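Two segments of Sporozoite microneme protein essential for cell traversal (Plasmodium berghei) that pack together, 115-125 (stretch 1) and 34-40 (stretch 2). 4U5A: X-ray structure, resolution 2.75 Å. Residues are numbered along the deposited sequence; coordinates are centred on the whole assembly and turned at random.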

# COMPACT_ATOMS: atom_id res chain seq x y z
N ILE A 115 7.36 1.61 -5.68
CA ILE A 115 8.45 0.69 -5.41
C ILE A 115 8.11 -0.74 -5.88
O ILE A 115 8.90 -1.38 -6.58
CB ILE A 115 8.80 0.68 -3.90
CG1 ILE A 115 9.37 2.05 -3.49
CG2 ILE A 115 9.78 -0.44 -3.57
CD1 ILE A 115 9.84 2.11 -2.05
N ASN A 116 6.93 -1.22 -5.50
CA ASN A 116 6.55 -2.59 -5.85
C ASN A 116 6.03 -2.73 -7.28
O ASN A 116 5.80 -3.84 -7.75
CB ASN A 116 5.53 -3.13 -4.85
CG ASN A 116 6.17 -3.50 -3.53
OD1 ASN A 116 6.58 -4.64 -3.32
ND2 ASN A 116 6.29 -2.53 -2.63
N GLU A 117 5.84 -1.60 -7.97
CA GLU A 117 5.55 -1.64 -9.40
C GLU A 117 6.85 -1.99 -10.11
O GLU A 117 6.88 -2.87 -10.98
CB GLU A 117 5.02 -0.29 -9.90
CG GLU A 117 3.58 0.02 -9.54
CD GLU A 117 3.03 1.20 -10.33
OE1 GLU A 117 3.74 1.71 -11.22
OE2 GLU A 117 1.89 1.63 -10.04
N LEU A 118 7.92 -1.31 -9.71
CA LEU A 118 9.23 -1.66 -10.26
C LEU A 118 9.62 -3.09 -9.86
O LEU A 118 10.19 -3.83 -10.68
CB LEU A 118 10.29 -0.65 -9.81
CG LEU A 118 11.69 -0.85 -10.40
CD1 LEU A 118 11.63 -0.78 -11.92
CD2 LEU A 118 12.67 0.18 -9.88
N ASN A 119 9.30 -3.48 -8.63
CA ASN A 119 9.53 -4.85 -8.17
C ASN A 119 8.76 -5.89 -9.00
O ASN A 119 9.28 -6.96 -9.34
CB ASN A 119 9.17 -5.00 -6.69
CG ASN A 119 10.26 -4.49 -5.75
OD1 ASN A 119 11.44 -4.47 -6.10
ND2 ASN A 119 9.86 -4.08 -4.55
N LYS A 120 7.50 -5.57 -9.32
CA LYS A 120 6.65 -6.41 -10.16
C LYS A 120 7.26 -6.59 -11.55
O LYS A 120 7.37 -7.72 -12.04
CB LYS A 120 5.25 -5.80 -10.29
CG LYS A 120 4.52 -6.19 -11.57
CD LYS A 120 3.26 -5.37 -11.77
CE LYS A 120 3.12 -4.89 -13.21
NZ LYS A 120 4.22 -3.94 -13.55
N SER A 121 7.64 -5.48 -12.17
CA SER A 121 8.28 -5.52 -13.48
C SER A 121 9.53 -6.39 -13.44
O SER A 121 9.76 -7.21 -14.34
CB SER A 121 8.62 -4.11 -13.97
OG SER A 121 7.45 -3.35 -14.23
N HIS A 122 10.33 -6.20 -12.40
CA HIS A 122 11.55 -6.98 -12.20
C HIS A 122 11.25 -8.48 -12.13
O HIS A 122 11.96 -9.30 -12.74
CB HIS A 122 12.26 -6.51 -10.93
CG HIS A 122 13.67 -6.98 -10.81
ND1 HIS A 122 14.31 -7.69 -11.81
CD2 HIS A 122 14.58 -6.85 -9.81
CE1 HIS A 122 15.55 -7.97 -11.43
NE2 HIS A 122 15.73 -7.47 -10.22
N ILE A 123 10.20 -8.84 -11.40
CA ILE A 123 9.81 -10.24 -11.26
C ILE A 123 9.35 -10.83 -12.59
O ILE A 123 9.77 -11.93 -12.97
CB ILE A 123 8.69 -10.42 -10.20
CG1 ILE A 123 9.22 -10.14 -8.79
CG2 ILE A 123 8.10 -11.82 -10.27
CD1 ILE A 123 8.14 -10.07 -7.73
N ILE A 124 8.47 -10.11 -13.29
CA ILE A 124 7.98 -10.57 -14.59
C ILE A 124 9.14 -10.78 -15.56
O ILE A 124 9.18 -11.79 -16.27
CB ILE A 124 6.95 -9.60 -15.21
CG1 ILE A 124 5.59 -9.77 -14.53
CG2 ILE A 124 6.78 -9.86 -16.69
CD1 ILE A 124 4.50 -8.84 -15.06
N LEU A 125 10.09 -9.85 -15.58
CA LEU A 125 11.24 -10.00 -16.47
C LEU A 125 12.12 -11.20 -16.10
O LEU A 125 12.42 -12.03 -16.95
CB LEU A 125 12.08 -8.72 -16.46
CG LEU A 125 11.52 -7.54 -17.25
CD1 LEU A 125 12.52 -6.40 -17.34
CD2 LEU A 125 11.10 -8.00 -18.63
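Stretch 2, residues 34-40: DLFLDIE

Stretch 2 packs on stretch 1 as one helix alongside another, the two running in nearly the same direction. Residues 115-125 are helical throughout, within a helix that begins earlier in the chain and continues beyond Leu-125. Residues 34-39 form the last part of a helix that also begins earlier, and Glu-40, with phi/psi of -76°/39°, is the first residue to leave helical geometry. The N-to-C directions of the two helices differ by only 9°, and their axes approach to 10.1 Å, so side chains rather than backbones fill most of the space between them. The backbones come nearest toward the C-terminal end of the contact, where Ile-124 CA and Ile-39 CA are 6.3 Å apart.

Each helix is held by its own i to i+4 hydrogen bonds. In stretch 2, Asp-38 N donates to Asp-34 O at 2.9 Å, Ile-39 N to Leu-35 O at 3.0 Å and Glu-40 N to Phe-36 O at 2.9 Å, so the last of these ties the first non-helical residue back to the final turn. No hydrogen bond links the two stretches; their contact is made by van der Waals packing and buries 365 Å² in all, both sides summed.

Because the helices are almost parallel, successive turns of stretch 2 meet successive turns of stretch 1 in the same order. Leu-35 (chi1 m, chi2 t) lies against the first turns. Its CA-to-CB bond points sideways, but the end of the side chain comes nearer to stretch 1, with Leu-35 CD1 3.9 Å from Asn-116 CB and Leu-35 CD2 3.9 Å from Glu-117 CG. The same CD2 of Leu-35 lies 3.7 Å from Lys-120 CD, so this one side chain touches residues on consecutive turns.

Lys-120 is the central residue on its side of the contact and, with 69 Å² covered, the most extensively buried by the partner. Its CA-to-CB bond points toward stretch 2, and the aliphatic part of the chain does the packing: besides the Leu-35 contact, Lys-120 CG is 3.7 Å from Ile-39 CG1, and Lys-120 CE is 4.0 Å from Asp-38 CB. The contact with Asp-38 is thus between carbon atoms, despite the opposite charges the two residues usually carry.

One turn after Leu-35, Ile-39 has the largest covered area of either stretch, 81 Å². Its CA-to-CB bond also points sideways while its end approaches stretch 1. Beyond Lys-120 it meets Ile-123, with Ile-123 CG2 4.0 Å from Ile-39 CG2 in an apolar contact between the two branched side chains. Ile-124 instead packs against backbone: its CB points sideways, yet its m, t rotamer carries the tip to the neighbouring helix, placing Ile-124 CD1 3.6 Å from Asp-38 O and Ile-124 CG1 4.4 Å from Ile-39 CA. Leu-118, His-122 and Leu-125 lie out of reach of stretch 2, as does Leu-37 of stretch 1.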

# COMPACT_ATOMS: atom_id res chain seq x y z
N ASP A 34 -4.06 -5.69 -8.08
CA ASP A 34 -3.72 -5.61 -9.50
C ASP A 34 -2.25 -5.93 -9.74
O ASP A 34 -1.91 -6.54 -10.75
CB ASP A 34 -4.05 -4.23 -10.07
CG ASP A 34 -5.53 -4.04 -10.31
OD1 ASP A 34 -6.28 -5.04 -10.26
OD2 ASP A 34 -5.95 -2.88 -10.53
N LEU A 35 -1.39 -5.50 -8.83
CA LEU A 35 0.03 -5.86 -8.92
C LEU A 35 0.15 -7.38 -8.95
O LEU A 35 0.72 -7.96 -9.88
CB LEU A 35 0.83 -5.30 -7.75
CG LEU A 35 1.17 -3.81 -7.73
CD1 LEU A 35 2.03 -3.47 -6.51
CD2 LEU A 35 1.86 -3.39 -9.01
N PHE A 36 -0.41 -8.02 -7.93
CA PHE A 36 -0.32 -9.48 -7.83
C PHE A 36 -0.97 -10.21 -9.01
O PHE A 36 -0.42 -11.19 -9.50
CB PHE A 36 -0.96 -9.95 -6.52
CG PHE A 36 -0.02 -9.91 -5.35
CD1 PHE A 36 0.85 -10.96 -5.11
CD2 PHE A 36 0.00 -8.81 -4.50
CE1 PHE A 36 1.72 -10.92 -4.03
CE2 PHE A 36 0.87 -8.77 -3.42
CZ PHE A 36 1.73 -9.83 -3.19
N LEU A 37 -2.11 -9.72 -9.49
CA LEU A 37 -2.79 -10.33 -10.63
C LEU A 37 -1.96 -10.21 -11.90
O LEU A 37 -1.87 -11.16 -12.68
CB LEU A 37 -4.17 -9.69 -10.84
CG LEU A 37 -5.22 -9.93 -9.75
CD1 LEU A 37 -6.55 -9.31 -10.14
CD2 LEU A 37 -5.38 -11.41 -9.46
N ASP A 38 -1.36 -9.04 -12.10
CA ASP A 38 -0.51 -8.81 -13.27
C ASP A 38 0.72 -9.71 -13.21
O ASP A 38 1.22 -10.16 -14.25
CB ASP A 38 -0.09 -7.34 -13.35
CG ASP A 38 -1.25 -6.43 -13.71
OD1 ASP A 38 -2.25 -6.93 -14.26
OD2 ASP A 38 -1.16 -5.22 -13.42
N ILE A 39 1.20 -9.99 -12.00
CA ILE A 39 2.32 -10.92 -11.85
C ILE A 39 1.89 -12.36 -12.14
O ILE A 39 2.65 -13.14 -12.71
CB ILE A 39 2.94 -10.84 -10.44
CG1 ILE A 39 3.45 -9.43 -10.16
CG2 ILE A 39 4.09 -11.84 -10.30
CD1 ILE A 39 4.16 -9.29 -8.83
N GLU A 40 0.66 -12.70 -11.77
CA GLU A 40 0.15 -14.05 -12.01
C GLU A 40 -0.22 -14.29 -13.47
O GLU A 40 -1.22 -14.95 -13.76
CB GLU A 40 -1.07 -14.30 -11.12
CG GLU A 40 -0.82 -14.16 -9.63
CD GLU A 40 -2.11 -14.17 -8.82
OE1 GLU A 40 -3.17 -14.51 -9.38
OE2 GLU A 40 -2.06 -13.81 -7.62